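Lantibiotic dehydratase (PDB 5EHK) probably dehydrates serine and threonine residues of the NAI-107 precursor peptide, using glutamate carried on a tRNA for the activating glutamylation step. Local coordinates at residues P690-D695 with W721-R726; L736-D741 with V747-E752. All blocks are in the same frame, centred on the assembly; numbering follows the deposited sequence.

Interaction 1: residues P690-D695 with W721-R726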
loop_
_atom_site.group_PDB
_atom_site.type_symbol
_atom_site.label_atom_id
_atom_site.label_comp_id
_atom_site.label_asym_id
_atom_site.label_seq_id
_atom_site.Cartn_x
_atom_site.Cartn_y
_atom_site.Cartn_z
ATOM N N PRO A 690 14.519 -30.147 3.342
ATOM C CA PRO A 690 13.302 -30.495 2.603
ATOM C C PRO A 690 12.071 -30.287 3.472
ATOM O O PRO A 690 12.168 -30.303 4.699
ATOM C CB PRO A 690 13.502 -31.981 2.255
ATOM C CG PRO A 690 14.966 -32.195 2.353
ATOM C CD PRO A 690 15.405 -31.311 3.490
ATOM N N LEU A 691 10.929 -30.108 2.816
ATOM C CA LEU A 691 9.764 -29.479 3.425
ATOM C C LEU A 691 8.390 -30.047 3.042
ATOM O O LEU A 691 8.015 -30.035 1.872
ATOM C CB LEU A 691 9.800 -28.039 2.984
ATOM C CG LEU A 691 9.861 -27.090 4.141
ATOM C CD1 LEU A 691 10.169 -25.711 3.563
ATOM C CD2 LEU A 691 8.501 -27.178 4.819
ATOM N N TRP A 692 7.618 -30.493 4.026
ATOM C CA TRP A 692 6.265 -31.005 3.758
ATOM C C TRP A 692 5.184 -30.198 4.476
ATOM O O TRP A 692 5.192 -30.112 5.704
ATOM C CB TRP A 692 6.141 -32.476 4.197
ATOM C CG TRP A 692 6.820 -33.440 3.291
ATOM C CD1 TRP A 692 6.289 -34.028 2.192
ATOM C CD2 TRP A 692 8.160 -33.932 3.408
ATOM N NE1 TRP A 692 7.214 -34.852 1.603
ATOM C CE2 TRP A 692 8.374 -34.809 2.331
ATOM C CE3 TRP A 692 9.199 -33.710 4.313
ATOM C CZ2 TRP A 692 9.583 -35.470 2.134
ATOM C CZ3 TRP A 692 10.392 -34.354 4.114
ATOM C CH2 TRP A 692 10.577 -35.228 3.030
ATOM N N ARG A 693 4.242 -29.621 3.738
ATOM C CA ARG A 693 3.120 -28.964 4.408
ATOM C C ARG A 693 2.205 -30.039 4.940
ATOM O O ARG A 693 2.258 -31.163 4.475
ATOM C CB ARG A 693 2.338 -28.047 3.481
ATOM C CG ARG A 693 3.154 -26.957 2.802
ATOM C CD ARG A 693 2.230 -25.966 2.085
ATOM N NE ARG A 693 1.198 -25.442 2.972
ATOM C CZ ARG A 693 1.051 -24.152 3.229
ATOM N NH1 ARG A 693 1.846 -23.271 2.639
ATOM N NH2 ARG A 693 0.106 -23.749 4.053
ATOM N N MET A 694 1.390 -29.709 5.936
ATOM C CA MET A 694 0.475 -30.695 6.510
ATOM C C MET A 694 -1.009 -30.284 6.484
ATOM O O MET A 694 -1.765 -30.715 7.356
ATOM C CB MET A 694 0.880 -31.022 7.947
ATOM C CG MET A 694 2.314 -31.455 8.108
ATOM S SD MET A 694 2.650 -32.008 9.796
ATOM C CE MET A 694 1.709 -30.791 10.665
ATOM N N ASP A 695 -1.411 -29.460 5.509
ATOM C CA ASP A 695 -2.797 -28.970 5.385
ATOM C C ASP A 695 -3.834 -30.120 5.338
ATOM O O ASP A 695 -4.810 -30.148 6.097
ATOM C CB ASP A 695 -2.960 -28.129 4.118
ATOM C CG ASP A 695 -1.871 -27.081 3.951
ATOM O OD1 ASP A 695 -0.747 -27.446 3.542
ATOM O OD2 ASP A 695 -2.134 -25.891 4.209
ATOM N N TRP A 721 3.298 -38.244 -0.624
ATOM C CA TRP A 721 4.299 -37.208 -0.882
ATOM C C TRP A 721 5.693 -37.741 -0.587
ATOM O O TRP A 721 6.688 -37.020 -0.738
ATOM C CB TRP A 721 4.012 -35.957 -0.046
ATOM C CG TRP A 721 2.672 -35.369 -0.315
ATOM C CD1 TRP A 721 1.583 -35.407 0.503
ATOM C CD2 TRP A 721 2.260 -34.681 -1.495
ATOM N NE1 TRP A 721 0.523 -34.770 -0.088
ATOM C CE2 TRP A 721 0.914 -34.322 -1.322
ATOM C CE3 TRP A 721 2.900 -34.333 -2.680
ATOM C CZ2 TRP A 721 0.201 -33.631 -2.288
ATOM C CZ3 TRP A 721 2.192 -33.653 -3.638
ATOM C CH2 TRP A 721 0.854 -33.308 -3.439
ATOM N N ASN A 722 5.749 -39.019 -0.210
ATOM C CA ASN A 722 6.994 -39.709 0.106
ATOM C C ASN A 722 7.672 -39.138 1.361
ATOM O O ASN A 722 8.874 -38.875 1.384
ATOM C CB ASN A 722 7.958 -39.689 -1.086
ATOM C CG ASN A 722 9.111 -40.681 -0.931
ATOM O OD1 ASN A 722 9.002 -41.718 -0.250
ATOM N ND2 ASN A 722 10.247 -40.338 -1.528
ATOM N N VAL A 723 6.883 -38.994 2.419
ATOM C CA VAL A 723 7.374 -38.508 3.694
ATOM C C VAL A 723 8.068 -39.644 4.413
ATOM O O VAL A 723 7.499 -40.728 4.579
ATOM C CB VAL A 723 6.203 -37.975 4.566
ATOM C CG1 VAL A 723 6.671 -37.512 5.942
ATOM C CG2 VAL A 723 5.463 -36.889 3.834
ATOM N N PRO A 724 9.305 -39.398 4.851
ATOM C CA PRO A 724 10.075 -40.359 5.641
ATOM C C PRO A 724 9.383 -40.756 6.942
ATOM O O PRO A 724 8.401 -40.141 7.361
ATOM C CB PRO A 724 11.390 -39.615 5.918
ATOM C CG PRO A 724 11.117 -38.181 5.587
ATOM C CD PRO A 724 10.100 -38.216 4.500
ATOM N N ARG A 725 9.890 -41.807 7.571
ATOM C CA ARG A 725 9.296 -42.291 8.804
ATOM C C ARG A 725 9.632 -41.305 9.925
ATOM O O ARG A 725 8.813 -41.043 10.811
ATOM C CB ARG A 725 9.798 -43.708 9.090
ATOM C CG ARG A 725 9.243 -44.388 10.316
ATOM C CD ARG A 725 9.863 -45.767 10.439
ATOM N NE ARG A 725 11.315 -45.682 10.621
ATOM C CZ ARG A 725 11.917 -45.582 11.803
ATOM N NH1 ARG A 725 11.194 -45.573 12.908
ATOM N NH2 ARG A 725 13.236 -45.494 11.887
ATOM N N ARG A 726 10.831 -40.731 9.861
ATOM C CA ARG A 726 11.234 -39.711 10.834
ATOM C C ARG A 726 11.181 -38.308 10.240
ATOM O O ARG A 726 11.682 -38.049 9.126
ATOM C CB ARG A 726 12.618 -39.995 11.428
ATOM C CG ARG A 726 12.649 -41.113 12.471
ATOM C CD ARG A 726 14.054 -41.684 12.623
ATOM N NE ARG A 726 14.488 -42.342 11.393
ATOM C CZ ARG A 726 15.686 -42.886 11.202
ATOM N NH1 ARG A 726 16.610 -42.827 12.153
ATOM N NH2 ARG A 726 15.964 -43.460 10.043
#

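Interaction 2: residues L736-D741 with V747-E752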
loop_
_atom_site.group_PDB
_atom_site.type_symbol
_atom_site.label_atom_id
_atom_site.label_comp_id
_atom_site.label_asym_id
_atom_site.label_seq_id
_atom_site.Cartn_x
_atom_site.Cartn_y
_atom_site.Cartn_z
ATOM N N LEU A 736 10.482 -30.519 16.680
ATOM C CA LEU A 736 9.974 -31.751 17.275
ATOM C C LEU A 736 10.342 -33.005 16.475
ATOM O O LEU A 736 9.761 -33.283 15.424
ATOM C CB LEU A 736 8.473 -31.647 17.505
ATOM C CG LEU A 736 7.953 -32.401 18.725
ATOM C CD1 LEU A 736 8.846 -32.130 19.923
ATOM C CD2 LEU A 736 6.500 -32.016 19.028
ATOM N N LEU A 737 11.337 -33.740 16.981
ATOM C CA LEU A 737 11.811 -34.970 16.349
ATOM C C LEU A 737 10.814 -36.070 16.622
ATOM O O LEU A 737 10.664 -36.519 17.759
ATOM C CB LEU A 737 13.159 -35.384 16.950
ATOM C CG LEU A 737 14.215 -36.044 16.056
ATOM C CD1 LEU A 737 13.571 -36.769 14.895
ATOM C CD2 LEU A 737 15.202 -35.016 15.550
ATOM N N LEU A 738 10.145 -36.522 15.570
ATOM C CA LEU A 738 9.104 -37.529 15.740
ATOM C C LEU A 738 9.415 -38.755 14.899
ATOM O O LEU A 738 9.797 -38.642 13.732
ATOM C CB LEU A 738 7.712 -36.994 15.367
ATOM C CG LEU A 738 7.101 -35.798 16.103
ATOM C CD1 LEU A 738 5.809 -35.417 15.407
ATOM C CD2 LEU A 738 6.882 -36.071 17.592
ATOM N N ASP A 739 9.275 -39.925 15.511
ATOM C CA ASP A 739 9.277 -41.170 14.766
ATOM C C ASP A 739 7.831 -41.564 14.429
ATOM O O ASP A 739 7.060 -41.926 15.330
ATOM C CB ASP A 739 9.980 -42.249 15.590
ATOM C CG ASP A 739 10.387 -43.446 14.758
ATOM O OD1 ASP A 739 9.558 -43.938 13.959
ATOM O OD2 ASP A 739 11.559 -43.869 14.864
ATOM N N LEU A 740 7.481 -41.541 13.137
ATOM C CA LEU A 740 6.087 -41.758 12.739
ATOM C C LEU A 740 5.684 -43.228 12.688
ATOM O O LEU A 740 4.549 -43.554 12.318
ATOM C CB LEU A 740 5.760 -41.087 11.402
ATOM C CG LEU A 740 5.802 -39.560 11.387
ATOM C CD1 LEU A 740 5.139 -38.991 10.130
ATOM C CD2 LEU A 740 5.201 -38.989 12.659
ATOM N N ASP A 741 6.610 -44.104 13.066
ATOM C CA ASP A 741 6.311 -45.523 13.215
ATOM C C ASP A 741 5.758 -45.703 14.623
ATOM O O ASP A 741 4.834 -46.484 14.861
ATOM C CB ASP A 741 7.587 -46.363 13.023
ATOM C CG ASP A 741 7.335 -47.712 12.310
ATOM O OD1 ASP A 741 6.263 -48.339 12.513
ATOM O OD2 ASP A 741 8.231 -48.144 11.543
ATOM N N VAL A 747 0.329 -39.860 17.835
ATOM C CA VAL A 747 -0.768 -39.131 18.464
ATOM C C VAL A 747 -0.272 -37.778 18.913
ATOM O O VAL A 747 -1.032 -36.835 19.012
ATOM C CB VAL A 747 -1.391 -39.880 19.667
ATOM C CG1 VAL A 747 -1.517 -41.375 19.374
ATOM C CG2 VAL A 747 -0.592 -39.634 20.942
ATOM N N LEU A 748 1.021 -37.691 19.184
ATOM C CA LEU A 748 1.626 -36.433 19.568
ATOM C C LEU A 748 1.568 -35.456 18.400
ATOM O O LEU A 748 1.364 -34.251 18.593
ATOM C CB LEU A 748 3.063 -36.652 20.034
ATOM C CG LEU A 748 3.709 -35.419 20.670
ATOM C CD1 LEU A 748 3.069 -35.087 22.006
ATOM C CD2 LEU A 748 5.196 -35.651 20.832
ATOM N N LEU A 749 1.751 -35.987 17.192
ATOM C CA LEU A 749 1.688 -35.189 15.978
ATOM C C LEU A 749 0.270 -34.696 15.754
ATOM O O LEU A 749 0.066 -33.617 15.202
ATOM C CB LEU A 749 2.161 -35.984 14.758
ATOM C CG LEU A 749 1.994 -35.303 13.390
ATOM C CD1 LEU A 749 3.032 -34.235 13.201
ATOM C CD2 LEU A 749 2.037 -36.290 12.231
ATOM N N ARG A 750 -0.713 -35.474 16.186
ATOM C CA ARG A 750 -2.096 -35.070 15.982
ATOM C C ARG A 750 -2.440 -33.916 16.909
ATOM O O ARG A 750 -3.030 -32.925 16.486
ATOM C CB ARG A 750 -3.053 -36.240 16.198
ATOM C CG ARG A 750 -4.520 -35.933 15.890
ATOM C CD ARG A 750 -5.345 -37.193 16.097
ATOM N NE ARG A 750 -6.772 -37.020 15.840
ATOM C CZ ARG A 750 -7.640 -38.026 15.845
ATOM N NH1 ARG A 750 -7.219 -39.257 16.105
ATOM N NH2 ARG A 750 -8.925 -37.807 15.600
ATOM N N ASP A 751 -2.062 -34.048 18.175
ATOM C CA ASP A 751 -2.323 -33.019 19.169
ATOM C C ASP A 751 -1.594 -31.741 18.791
ATOM O O ASP A 751 -2.137 -30.639 18.909
ATOM C CB ASP A 751 -1.845 -33.486 20.542
ATOM C CG ASP A 751 -2.349 -32.604 21.670
ATOM O OD1 ASP A 751 -3.456 -32.033 21.544
ATOM O OD2 ASP A 751 -1.628 -32.471 22.682
ATOM N N GLU A 752 -0.357 -31.898 18.333
ATOM C CA GLU A 752 0.463 -30.753 17.957
ATOM C C GLU A 752 -0.105 -30.022 16.743
ATOM O O GLU A 752 0.048 -28.806 16.622
ATOM C CB GLU A 752 1.917 -31.176 17.716
ATOM C CG GLU A 752 2.872 -30.015 17.491
ATOM C CD GLU A 752 3.101 -29.168 18.741
ATOM O OE1 GLU A 752 3.184 -29.721 19.861
ATOM O OE2 GLU A 752 3.191 -27.931 18.600
#

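Interaction 1: residues P690-D695 with W721-R726
Trp692 meets the chain turn at Trp721-Pro724 with both rings of its indole, and one polar bond accompanies the apolar packing. Trp692 NE1 donates to Trp721 O at 3.2 Å, with an N-H...O angle of 166°. The oxygen lies at the indole edge, close to the ring plane, whereas the nitrogen stands well above the carbonyl plane of Trp721, 62° out of it; the bond is straight at the donor but does not follow a lone pair of the acceptor. It gives the buried indole N-H its partner and fixes how the ring is turned.

The apolar contacts run along the same indole. Val723 CG2 makes a CH-pi contact over one face, 3.5 Å from the centroid of the five-membered ring. With CG1 anti to the backbone N (chi1 177°), it is the CG2 branch that rests on the pyrrole part. The six-membered ring meets Pro724, whose CD comes obliquely to within 3.4 Å of Trp692 CH2. At the pyrrole end, Trp721 CB touches Trp692 CD1 at 3.7 Å before the Trp721 indole turns away.

In the fold, this joins strand 685-693 to the link between helix 707-721 and strand 726-730. Asn722 leaves helical geometry with positive phi, and its carbonyl oxygen, near Trp692 CZ2, accepts a hydrogen bond from Arg475. Phe676 and Trp717 also pack on the Trp692 ring.

Charged groups pair within 690-695. Arg693 grips the Asp695 carboxylate side-on, NE to OD1 at 2.9 Å and NH2 to OD2 at 3.1 Å, each oxygen using its syn lone pair. Arg698 is a second partner of this carboxylate, and Ala460 of the second subunit packs against both residues.

Interaction 2: residues L736-D741 with V747-E752
Strand 736-739 and helix segment 747-752 run obliquely, 138° between their N-to-C directions and 9.6 Å apart at closest approach, with Leu738 and Leu749 facing each other across the gap. This is a strand-turn-helix unit: the chain leaves the strand at Leu740, turns, and folds helix 743-755 back over one face of the strand. The helix leucines pack on that face of strand 735-739, the second strand of the antiparallel hairpin with 726-730.

Leu738 sits between two helix leucines and gives each a different methyl. Its CD1 packs on Leu749 CD1 at 3.7 Å and equally close to Leu749 CB; its CD2 meets Leu748 CD2, also at 3.7 Å, with these two side chains crossing at about a right angle. The CG of Leu738 stands beside its backbone N (chi1 -60°), from where the two methyls fork between the neighbouring helix residues. Leu749 uses its other branch on Leu740, CD2 to CD2 at 4.2 Å, a looser touch. Trp710 and Leu714 of helix 707-721 also touch Leu749, while Ile134 of helix 119-138 reaches Leu748, so both leucines are buried between several elements.

At the start of the strand segment, Leu736 CD2 lies near Leu748 CD2 and 4.1 Å from Glu752 OE1, a van der Waals contact beside a charged group. The Glu752 chain bends at chi2 (69°), and its carboxylate is held by salt bridges, OE1 to Arg131 and OE2 to Arg755, which would favour the ionised form despite burial.

Where the strand ends, Asp739 forms an Asx turn: its OD1 accepts the backbone N of Asp741 at 3.1 Å through the anti lone pair.

The two contacts lie about 12 Å apart, centre to centre, and follow one another along the chain, interaction 1 closing before interaction 2 opens. Both belong to the N-terminal lantibiotic dehydratase region and reach the same beta-sheet, where strand 760-763 pairs with both 685-693 and 726-730, and the latter pairs with 735-739. Arg725 joins them directly: its NH1 forms a salt bridge with Asp739 OD1, and its carbonyl oxygen probably accepts from Leu740 N. Met694 touches Leu749 of helix 743-755. Interaction 1 thus sets the exit of helix 707-721 against strand 685-693, and interaction 2 sets helix 743-755 against strand 735-739, with strands 760-763 and 726-730 in between.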